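Local coordinates for protein fimbrial subunit type 1 (Actinomyces oris, PDB 3UXF) that builds the shaft of type 1 fimbriae as their major subunit, on the surface of a Gram-positive oral bacterium, at residues Ala131-Thr143 with Pro151-Asn163. Numbering follows the deposited sequence.
Sequences AQTEVGAYLVSET and PAEDFVVTLPMTN. With CA (calcium ion), chain D.
P151 packs its CA against E142 OE2, and the next residue makes the first bond to the 131-143 segment: A152 N donates to E142 OE1 at 2.8 Å, reaching the carboxylate from well above its plane. The extended E142 side chain has further partners, a salt bridge from OE1 to K49 and a hydrogen bond from OE2 to T145. At D154, OD1 accepts the S141 hydroxyl at 2.8 Å, again from above the carboxylate plane; S141 OG stands opposite its own backbone N (chi1 -179°), which carries it to the acid. A water accepts from E142 N and lies within hydrogen-bonding distance of A152 O and D154 OD1, which compete for its protons.

Regular antiparallel pairing begins at F155. V140 N gives a nearly straight bond to F155 O (2.7 Å), and F155 N returns one to V140 O. With chi1 at 65°, the F155 ring lies alongside V140, whose CB sits over one ring face in a CH-pi contact, 3.8 Å from the centroid. V156 CG2 meets L139 CD1 on the other face of the sheet. V157 and Y138 exchange two backbone bonds, while V157 CG1 touches V140 CG2 at 3.8 Å. T158 and A137 form a non-hydrogen-bonded pair, their side chains touching L97 of helix 91-99. L159 closes the pairing with G136 through two bonds, and its CD2 touches both T133 CB (3.6 Å) and Y138 CE2 (3.7 Å), meeting the tyrosine ring obliquely. P160, after a cis peptide bond, turns the chain toward strand 161-162 of the neighbouring sheet.

Strand 155-159 thus edges a four-stranded sheet in the N-terminal pilin domain, with 136-144 inside it, beside 78-84. F155 and L159 pack on strand 170-176 of the sandwich's second sheet. Backbone oxygens T133 O and D130 O, with waters, hold calcium on the 131-143 side alone; across the contact, side-chain polar bonds lie at the 151-154 end and apolar contacts at the L159 end.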
# COMPACT_ATOMS: atom_id res chain seq x y z
N ALA A 131 7.36 37.75 -15.21
CA ALA A 131 8.41 37.64 -16.22
C ALA A 131 8.26 36.41 -17.10
O ALA A 131 8.70 36.40 -18.26
CB ALA A 131 9.85 37.67 -15.58
N GLN A 132 7.68 35.35 -16.51
CA GLN A 132 7.55 34.08 -17.22
C GLN A 132 6.24 33.88 -17.95
O GLN A 132 6.09 32.90 -18.68
CB GLN A 132 7.71 32.94 -16.23
CG GLN A 132 9.10 32.82 -15.66
CD GLN A 132 9.12 31.74 -14.58
OE1 GLN A 132 8.41 31.86 -13.57
NE2 GLN A 132 9.94 30.70 -14.77
N THR A 133 5.29 34.78 -17.77
CA THR A 133 3.97 34.55 -18.32
C THR A 133 3.42 35.82 -18.93
O THR A 133 3.77 36.93 -18.51
CB THR A 133 2.94 34.07 -17.25
OG1 THR A 133 2.82 35.04 -16.19
CG2 THR A 133 3.32 32.73 -16.68
N GLU A 134 2.56 35.65 -19.92
CA GLU A 134 1.86 36.80 -20.49
C GLU A 134 0.41 36.38 -20.72
O GLU A 134 0.06 35.21 -20.53
CB GLU A 134 2.52 37.25 -21.80
CG GLU A 134 2.54 36.19 -22.86
CD GLU A 134 3.39 36.59 -24.07
OE1 GLU A 134 2.89 37.36 -24.92
OE2 GLU A 134 4.54 36.11 -24.18
N VAL A 135 -0.44 37.34 -21.07
CA VAL A 135 -1.82 37.02 -21.44
C VAL A 135 -1.82 36.00 -22.55
O VAL A 135 -1.21 36.18 -23.63
CB VAL A 135 -2.58 38.29 -21.86
CG1 VAL A 135 -3.91 37.95 -22.49
CG2 VAL A 135 -2.82 39.16 -20.61
N GLY A 136 -2.52 34.89 -22.31
CA GLY A 136 -2.60 33.83 -23.29
C GLY A 136 -2.92 32.49 -22.68
O GLY A 136 -3.17 32.38 -21.49
N ALA A 137 -2.91 31.45 -23.51
CA ALA A 137 -3.20 30.10 -23.06
C ALA A 137 -1.92 29.28 -22.98
O ALA A 137 -1.02 29.43 -23.80
CB ALA A 137 -4.21 29.43 -23.97
N TYR A 138 -1.83 28.42 -21.97
CA TYR A 138 -0.65 27.60 -21.77
C TYR A 138 -0.97 26.14 -21.56
O TYR A 138 -1.94 25.79 -20.89
CB TYR A 138 0.13 28.10 -20.55
CG TYR A 138 0.81 29.43 -20.75
CD1 TYR A 138 2.15 29.51 -21.08
CD2 TYR A 138 0.10 30.61 -20.59
CE1 TYR A 138 2.77 30.72 -21.26
CE2 TYR A 138 0.71 31.83 -20.77
CZ TYR A 138 2.04 31.88 -21.11
OH TYR A 138 2.66 33.09 -21.29
N LEU A 139 -0.13 25.28 -22.12
CA LEU A 139 -0.21 23.86 -21.88
C LEU A 139 0.76 23.61 -20.74
O LEU A 139 1.93 23.96 -20.83
CB LEU A 139 0.21 23.08 -23.12
CG LEU A 139 0.11 21.56 -23.03
CD1 LEU A 139 -1.31 21.13 -22.74
CD2 LEU A 139 0.61 20.93 -24.32
N VAL A 140 0.26 23.02 -19.66
CA VAL A 140 1.07 22.79 -18.47
C VAL A 140 1.34 21.31 -18.31
O VAL A 140 0.40 20.50 -18.27
CB VAL A 140 0.37 23.33 -17.22
CG1 VAL A 140 1.27 23.19 -15.97
CG2 VAL A 140 -0.06 24.79 -17.45
N SER A 141 2.61 20.95 -18.19
CA SER A 141 2.97 19.54 -18.09
C SER A 141 4.01 19.32 -17.00
O SER A 141 4.97 20.09 -16.84
CB SER A 141 3.51 19.07 -19.45
OG SER A 141 3.86 17.69 -19.39
N GLU A 142 3.84 18.24 -16.24
CA GLU A 142 4.86 17.88 -15.27
C GLU A 142 5.99 17.14 -15.96
O GLU A 142 5.80 16.03 -16.46
CB GLU A 142 4.24 16.99 -14.18
CG GLU A 142 5.19 16.67 -13.05
CD GLU A 142 4.46 15.96 -11.89
OE1 GLU A 142 3.32 16.34 -11.57
OE2 GLU A 142 5.06 15.06 -11.29
N THR A 143 7.16 17.77 -16.02
CA THR A 143 8.23 17.26 -16.89
C THR A 143 9.40 16.61 -16.16
O THR A 143 10.29 16.02 -16.82
CB THR A 143 8.78 18.39 -17.79
OG1 THR A 143 9.00 19.57 -16.99
CG2 THR A 143 7.76 18.72 -18.89
N PRO A 151 2.69 11.50 -11.26
CA PRO A 151 2.66 12.72 -12.08
C PRO A 151 1.27 13.32 -12.18
O PRO A 151 0.25 12.60 -12.17
CB PRO A 151 3.03 12.22 -13.48
CG PRO A 151 3.65 10.92 -13.30
CD PRO A 151 3.03 10.32 -12.07
N ALA A 152 1.23 14.64 -12.29
CA ALA A 152 -0.01 15.32 -12.66
C ALA A 152 -0.41 15.08 -14.11
O ALA A 152 0.44 14.86 -14.99
CB ALA A 152 0.14 16.84 -12.40
N GLU A 153 -1.72 15.18 -14.40
CA GLU A 153 -2.19 15.15 -15.78
C GLU A 153 -1.90 16.48 -16.44
O GLU A 153 -2.03 17.49 -15.79
CB GLU A 153 -3.69 14.93 -15.82
CG GLU A 153 -4.08 13.53 -15.35
CD GLU A 153 -5.50 13.15 -15.76
OE1 GLU A 153 -6.40 14.05 -15.79
OE2 GLU A 153 -5.71 11.94 -16.04
N ASP A 154 -1.52 16.45 -17.70
CA ASP A 154 -1.35 17.69 -18.47
C ASP A 154 -2.68 18.45 -18.50
O ASP A 154 -3.78 17.85 -18.54
CB ASP A 154 -0.96 17.41 -19.93
CG ASP A 154 0.45 16.85 -20.09
OD1 ASP A 154 1.24 16.79 -19.13
OD2 ASP A 154 0.76 16.50 -21.25
N PHE A 155 -2.59 19.78 -18.59
CA PHE A 155 -3.81 20.55 -18.64
C PHE A 155 -3.54 21.89 -19.31
O PHE A 155 -2.37 22.26 -19.51
CB PHE A 155 -4.40 20.73 -17.24
CG PHE A 155 -3.55 21.53 -16.30
CD1 PHE A 155 -3.76 22.89 -16.14
CD2 PHE A 155 -2.54 20.92 -15.56
CE1 PHE A 155 -2.99 23.64 -15.28
CE2 PHE A 155 -1.77 21.65 -14.69
CZ PHE A 155 -1.99 23.03 -14.55
N VAL A 156 -4.62 22.55 -19.72
CA VAL A 156 -4.54 23.85 -20.37
C VAL A 156 -5.09 24.89 -19.41
O VAL A 156 -6.14 24.66 -18.77
CB VAL A 156 -5.35 23.85 -21.66
CG1 VAL A 156 -5.41 25.27 -22.26
CG2 VAL A 156 -4.75 22.89 -22.66
N VAL A 157 -4.42 26.03 -19.32
CA VAL A 157 -4.89 27.12 -18.48
C VAL A 157 -4.87 28.41 -19.30
O VAL A 157 -4.07 28.53 -20.24
CB VAL A 157 -4.01 27.24 -17.24
CG1 VAL A 157 -2.59 27.68 -17.58
CG2 VAL A 157 -4.66 28.13 -16.19
N THR A 158 -5.77 29.34 -18.99
CA THR A 158 -5.72 30.65 -19.61
C THR A 158 -5.33 31.69 -18.56
O THR A 158 -5.76 31.60 -17.40
CB THR A 158 -7.07 31.06 -20.25
OG1 THR A 158 -8.14 31.13 -19.30
CG2 THR A 158 -7.48 30.04 -21.30
N LEU A 159 -4.53 32.67 -18.97
CA LEU A 159 -4.26 33.86 -18.17
C LEU A 159 -4.77 35.02 -18.99
O LEU A 159 -4.22 35.30 -20.05
CB LEU A 159 -2.76 34.05 -18.04
CG LEU A 159 -1.94 33.27 -17.00
CD1 LEU A 159 -2.64 32.15 -16.15
CD2 LEU A 159 -0.49 32.96 -17.44
N PRO A 160 -5.82 35.72 -18.52
CA PRO A 160 -6.58 35.49 -17.29
C PRO A 160 -7.65 34.42 -17.46
O PRO A 160 -7.84 33.87 -18.56
CB PRO A 160 -7.26 36.85 -17.06
CG PRO A 160 -7.54 37.33 -18.50
CD PRO A 160 -6.36 36.84 -19.31
N MET A 161 -8.34 34.12 -16.36
CA MET A 161 -9.54 33.31 -16.32
C MET A 161 -10.63 34.23 -15.86
O MET A 161 -10.35 35.17 -15.11
CB MET A 161 -9.42 32.22 -15.24
CG MET A 161 -8.64 31.02 -15.68
SD MET A 161 -8.68 29.84 -14.32
CE MET A 161 -10.42 29.43 -14.33
N THR A 162 -11.87 33.93 -16.22
CA THR A 162 -13.00 34.64 -15.68
C THR A 162 -13.26 34.01 -14.31
O THR A 162 -13.41 32.80 -14.20
CB THR A 162 -14.25 34.48 -16.56
OG1 THR A 162 -14.05 35.18 -17.79
CG2 THR A 162 -15.48 35.04 -15.86
N ASN A 163 -13.27 34.84 -13.27
CA ASN A 163 -13.48 34.36 -11.90
C ASN A 163 -14.90 33.85 -11.68
O ASN A 163 -15.85 34.63 -11.68
CB ASN A 163 -13.17 35.48 -10.91
CG ASN A 163 -13.11 34.99 -9.47
OD1 ASN A 163 -13.63 33.93 -9.15
ND2 ASN A 163 -12.49 35.78 -8.61
CA CA D . 4.29 39.22 -18.19
O HOH W 1 0.52 19.38 -15.30
O HOH W 2 1.51 16.73 -16.51
O HOH W 3 3.35 40.64 -19.94
O HOH W 4 1.82 39.17 -18.11
O HOH W 5 5.88 41.01 -17.93
O HOH W 6 5.69 38.69 -20.03